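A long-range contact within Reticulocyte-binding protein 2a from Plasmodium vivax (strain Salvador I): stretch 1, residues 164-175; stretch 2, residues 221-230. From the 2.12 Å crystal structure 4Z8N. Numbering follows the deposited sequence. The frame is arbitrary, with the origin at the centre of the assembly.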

# COMPACT_ATOMS: atom_id res chain seq x y z
N GLU A 164 -14.77 -11.59 4.18
CA GLU A 164 -15.62 -10.95 3.18
C GLU A 164 -15.02 -11.00 1.78
O GLU A 164 -15.75 -11.05 0.79
CB GLU A 164 -15.92 -9.51 3.57
CG GLU A 164 -17.01 -9.37 4.63
CD GLU A 164 -17.21 -7.95 5.08
OE1 GLU A 164 -17.75 -7.74 6.20
OE2 GLU A 164 -16.83 -7.02 4.34
N VAL A 165 -13.69 -11.00 1.69
CA VAL A 165 -13.04 -11.05 0.38
C VAL A 165 -12.14 -12.29 0.24
O VAL A 165 -11.52 -12.74 1.20
CB VAL A 165 -12.21 -9.77 0.11
CG1 VAL A 165 -10.97 -9.73 0.99
CG2 VAL A 165 -11.83 -9.67 -1.36
N ASN A 166 -12.12 -12.85 -0.97
CA ASN A 166 -11.21 -13.94 -1.28
C ASN A 166 -9.92 -13.38 -1.87
O ASN A 166 -9.90 -12.94 -3.02
CB ASN A 166 -11.87 -14.93 -2.25
CG ASN A 166 -11.10 -16.23 -2.37
OD1 ASN A 166 -9.92 -16.31 -2.00
ND2 ASN A 166 -11.76 -17.26 -2.89
N HIS A 167 -8.86 -13.40 -1.08
CA HIS A 167 -7.59 -12.79 -1.49
C HIS A 167 -6.95 -13.54 -2.65
O HIS A 167 -6.13 -12.98 -3.38
CB HIS A 167 -6.63 -12.72 -0.30
CG HIS A 167 -6.22 -14.06 0.23
ND1 HIS A 167 -5.35 -14.90 -0.44
CD2 HIS A 167 -6.55 -14.70 1.38
CE1 HIS A 167 -5.17 -16.00 0.27
NE2 HIS A 167 -5.89 -15.91 1.37
N ASN A 168 -7.33 -14.81 -2.82
CA ASN A 168 -6.73 -15.67 -3.83
C ASN A 168 -6.90 -15.15 -5.26
O ASN A 168 -6.10 -15.46 -6.13
CB ASN A 168 -7.31 -17.08 -3.74
CG ASN A 168 -6.88 -17.80 -2.47
OD1 ASN A 168 -7.71 -18.24 -1.69
ND2 ASN A 168 -5.57 -17.91 -2.27
N ASN A 169 -7.93 -14.34 -5.48
CA ASN A 169 -8.18 -13.80 -6.81
C ASN A 169 -7.24 -12.65 -7.17
O ASN A 169 -6.88 -12.48 -8.33
CB ASN A 169 -9.64 -13.35 -6.93
CG ASN A 169 -10.54 -14.47 -7.42
OD1 ASN A 169 -10.92 -15.35 -6.65
ND2 ASN A 169 -10.90 -14.43 -8.70
N TYR A 170 -6.84 -11.87 -6.17
CA TYR A 170 -5.79 -10.87 -6.36
C TYR A 170 -4.49 -11.57 -6.73
O TYR A 170 -3.88 -11.27 -7.75
CB TYR A 170 -5.57 -10.03 -5.10
CG TYR A 170 -6.72 -9.16 -4.67
CD1 TYR A 170 -7.48 -8.46 -5.60
CD2 TYR A 170 -7.05 -9.04 -3.33
CE1 TYR A 170 -8.54 -7.66 -5.20
CE2 TYR A 170 -8.11 -8.25 -2.92
CZ TYR A 170 -8.85 -7.56 -3.86
OH TYR A 170 -9.90 -6.77 -3.45
N VAL A 171 -4.10 -12.52 -5.88
CA VAL A 171 -2.83 -13.22 -6.01
C VAL A 171 -2.69 -13.91 -7.36
O VAL A 171 -1.67 -13.77 -8.03
CB VAL A 171 -2.67 -14.28 -4.91
CG1 VAL A 171 -1.30 -14.93 -4.99
CG2 VAL A 171 -2.90 -13.66 -3.54
N ASN A 172 -3.72 -14.66 -7.75
CA ASN A 172 -3.70 -15.39 -9.01
C ASN A 172 -3.64 -14.44 -10.20
O ASN A 172 -2.96 -14.72 -11.18
CB ASN A 172 -4.91 -16.31 -9.13
CG ASN A 172 -4.87 -17.45 -8.13
OD1 ASN A 172 -3.80 -17.86 -7.68
ND2 ASN A 172 -6.04 -17.97 -7.77
N TYR A 173 -4.36 -13.33 -10.11
CA TYR A 173 -4.32 -12.34 -11.18
C TYR A 173 -2.92 -11.75 -11.33
O TYR A 173 -2.36 -11.73 -12.42
CB TYR A 173 -5.34 -11.23 -10.95
CG TYR A 173 -5.33 -10.17 -12.03
CD1 TYR A 173 -5.52 -10.51 -13.37
CD2 TYR A 173 -5.11 -8.83 -11.72
CE1 TYR A 173 -5.50 -9.55 -14.36
CE2 TYR A 173 -5.09 -7.87 -12.71
CZ TYR A 173 -5.29 -8.23 -14.03
OH TYR A 173 -5.27 -7.27 -15.01
N LEU A 174 -2.37 -11.26 -10.22
CA LEU A 174 -1.03 -10.67 -10.22
C LEU A 174 0.02 -11.63 -10.77
O LEU A 174 0.84 -11.27 -11.60
CB LEU A 174 -0.63 -10.21 -8.82
CG LEU A 174 -1.43 -9.06 -8.21
CD1 LEU A 174 -0.89 -8.69 -6.83
CD2 LEU A 174 -1.41 -7.86 -9.14
N SER A 175 -0.03 -12.87 -10.28
CA SER A 175 0.92 -13.90 -10.68
C SER A 175 0.80 -14.25 -12.17
O SER A 175 1.81 -14.43 -12.86
CB SER A 175 0.71 -15.16 -9.83
OG SER A 175 1.50 -16.23 -10.30
N HIS A 221 1.66 -5.64 -0.80
CA HIS A 221 0.38 -5.47 -0.11
C HIS A 221 -0.32 -6.81 0.08
O HIS A 221 -0.94 -7.05 1.12
CB HIS A 221 -0.53 -4.51 -0.87
CG HIS A 221 -0.17 -3.07 -0.70
ND1 HIS A 221 -0.12 -2.46 0.54
CD2 HIS A 221 0.14 -2.11 -1.60
CE1 HIS A 221 0.21 -1.19 0.39
NE2 HIS A 221 0.38 -0.95 -0.90
N THR A 222 -0.22 -7.68 -0.92
CA THR A 222 -0.81 -9.01 -0.85
C THR A 222 -0.24 -9.82 0.32
O THR A 222 -0.97 -10.54 1.00
CB THR A 222 -0.58 -9.79 -2.17
OG1 THR A 222 -1.51 -9.32 -3.16
CG2 THR A 222 -0.78 -11.27 -1.97
N GLY A 223 1.07 -9.70 0.53
CA GLY A 223 1.72 -10.35 1.66
C GLY A 223 1.15 -9.90 2.99
O GLY A 223 0.96 -10.71 3.90
N LYS A 224 0.87 -8.60 3.11
CA LYS A 224 0.31 -8.04 4.33
C LYS A 224 -1.12 -8.51 4.56
O LYS A 224 -1.50 -8.83 5.68
CB LYS A 224 0.35 -6.51 4.30
CG LYS A 224 1.74 -5.92 4.09
CD LYS A 224 2.66 -6.24 5.25
CE LYS A 224 3.97 -5.49 5.12
NZ LYS A 224 4.88 -5.75 6.27
N ILE A 225 -1.90 -8.55 3.48
CA ILE A 225 -3.28 -9.00 3.55
C ILE A 225 -3.36 -10.44 4.04
O ILE A 225 -4.13 -10.76 4.95
CB ILE A 225 -3.96 -8.89 2.18
CG1 ILE A 225 -4.06 -7.43 1.75
CG2 ILE A 225 -5.34 -9.53 2.21
CD1 ILE A 225 -4.50 -7.24 0.32
N ILE A 226 -2.56 -11.31 3.44
CA ILE A 226 -2.52 -12.72 3.81
C ILE A 226 -2.03 -12.90 5.25
O ILE A 226 -2.59 -13.69 6.01
CB ILE A 226 -1.62 -13.53 2.85
CG1 ILE A 226 -2.27 -13.61 1.47
CG2 ILE A 226 -1.36 -14.92 3.39
CD1 ILE A 226 -1.43 -14.34 0.44
N HIS A 227 -0.99 -12.15 5.61
CA HIS A 227 -0.45 -12.19 6.97
C HIS A 227 -1.49 -11.76 8.00
O HIS A 227 -1.66 -12.41 9.03
CB HIS A 227 0.78 -11.29 7.07
CG HIS A 227 1.39 -11.25 8.44
ND1 HIS A 227 1.15 -10.22 9.33
CD2 HIS A 227 2.22 -12.11 9.07
CE1 HIS A 227 1.81 -10.45 10.45
NE2 HIS A 227 2.47 -11.59 10.32
N GLY A 228 -2.19 -10.67 7.71
CA GLY A 228 -3.20 -10.15 8.62
C GLY A 228 -4.39 -11.08 8.77
O GLY A 228 -4.83 -11.36 9.88
N LYS A 229 -4.90 -11.56 7.64
CA LYS A 229 -6.09 -12.41 7.63
C LYS A 229 -5.86 -13.75 8.35
O LYS A 229 -6.65 -14.14 9.20
CB LYS A 229 -6.55 -12.66 6.20
CG LYS A 229 -7.69 -13.67 6.10
CD LYS A 229 -8.32 -13.68 4.71
CE LYS A 229 -9.45 -14.71 4.64
NZ LYS A 229 -10.28 -14.53 3.41
N GLU A 230 -4.78 -14.43 7.99
CA GLU A 230 -4.50 -15.74 8.57
C GLU A 230 -4.27 -15.66 10.08
O GLU A 230 -4.66 -16.56 10.82
CB GLU A 230 -3.28 -16.38 7.89
CG GLU A 230 -3.55 -16.87 6.48
CD GLU A 230 -2.33 -17.50 5.84
OE1 GLU A 230 -1.24 -17.43 6.44
OE2 GLU A 230 -2.47 -18.07 4.74

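The contact between these two stretches is a small, largely apolar packing of a helix and the loop before it against a second, nearly antiparallel helix, centred on a histidine ring and finished at one end by a single weak hydrogen bond. It illustrates a general principle: when helices lie some way apart, here with axes 10.7 Å apart at closest approach and an angle of 153° between their directions, a few well-placed side chains must bridge the gap. The two stretches together bury 402 Å², and the residues that meet are at least 48 positions apart in sequence.

His-167 has more of its surface covered by the other stretch than any other residue of the first stretch. Its CA-to-CB bond points toward the second helix, and the p rotamer at chi1 sets the ring against Ile-226. There CG1 of Ile-226 lies 4.0 Å from the centroid of the His-167 ring and only 16° off its normal, a CH-pi contact over one face. A flat aromatic ring suits this place because a methylene can rest on its face while another chain runs along its edge: CD of Lys-229 is 3.9 Å from CD2 of His-167, near the ring plane. The arrangement has a cost, for ND1 of His-167 is buried by the contact without a polar partner anywhere in the model.

Lys-229 plays two chemical parts. Its side chain, with all four chi angles t, is fully extended, so its aliphatic portion passes the histidine while its ammonium group reaches Val-165. The bond from NZ of Lys-229 to the backbone O of Val-165 is 3.1 Å long and weak; NZ is also hydrogen-bonded to a residue just outside the stretches.

One turn further along the first stretch, the chemistry becomes that of methyl groups. CG2 of Val-171 approaches CG2 of Thr-222 to 3.6 Å and CD1 of Ile-226 to 4.3 Å. The CA atoms of Val-171 and Thr-222 are 7.0 Å apart, so short, branched side chains are enough to close the space. Thr-222 suits the position by offering a methyl to valine while its hydroxyl is hydrogen-bonded elsewhere in the structure. Leu-174 adds its CD1 at 3.8 Å from OG1 of Thr-222, and Ile-225 packs against the base of the histidine side chain, its CG2 4.3 Å from CB of His-167.

The approach to the first helix is itself secured locally. OD1 of Asn-166 accepts a capping hydrogen bond from N of Asn-168 at 3.1 Å.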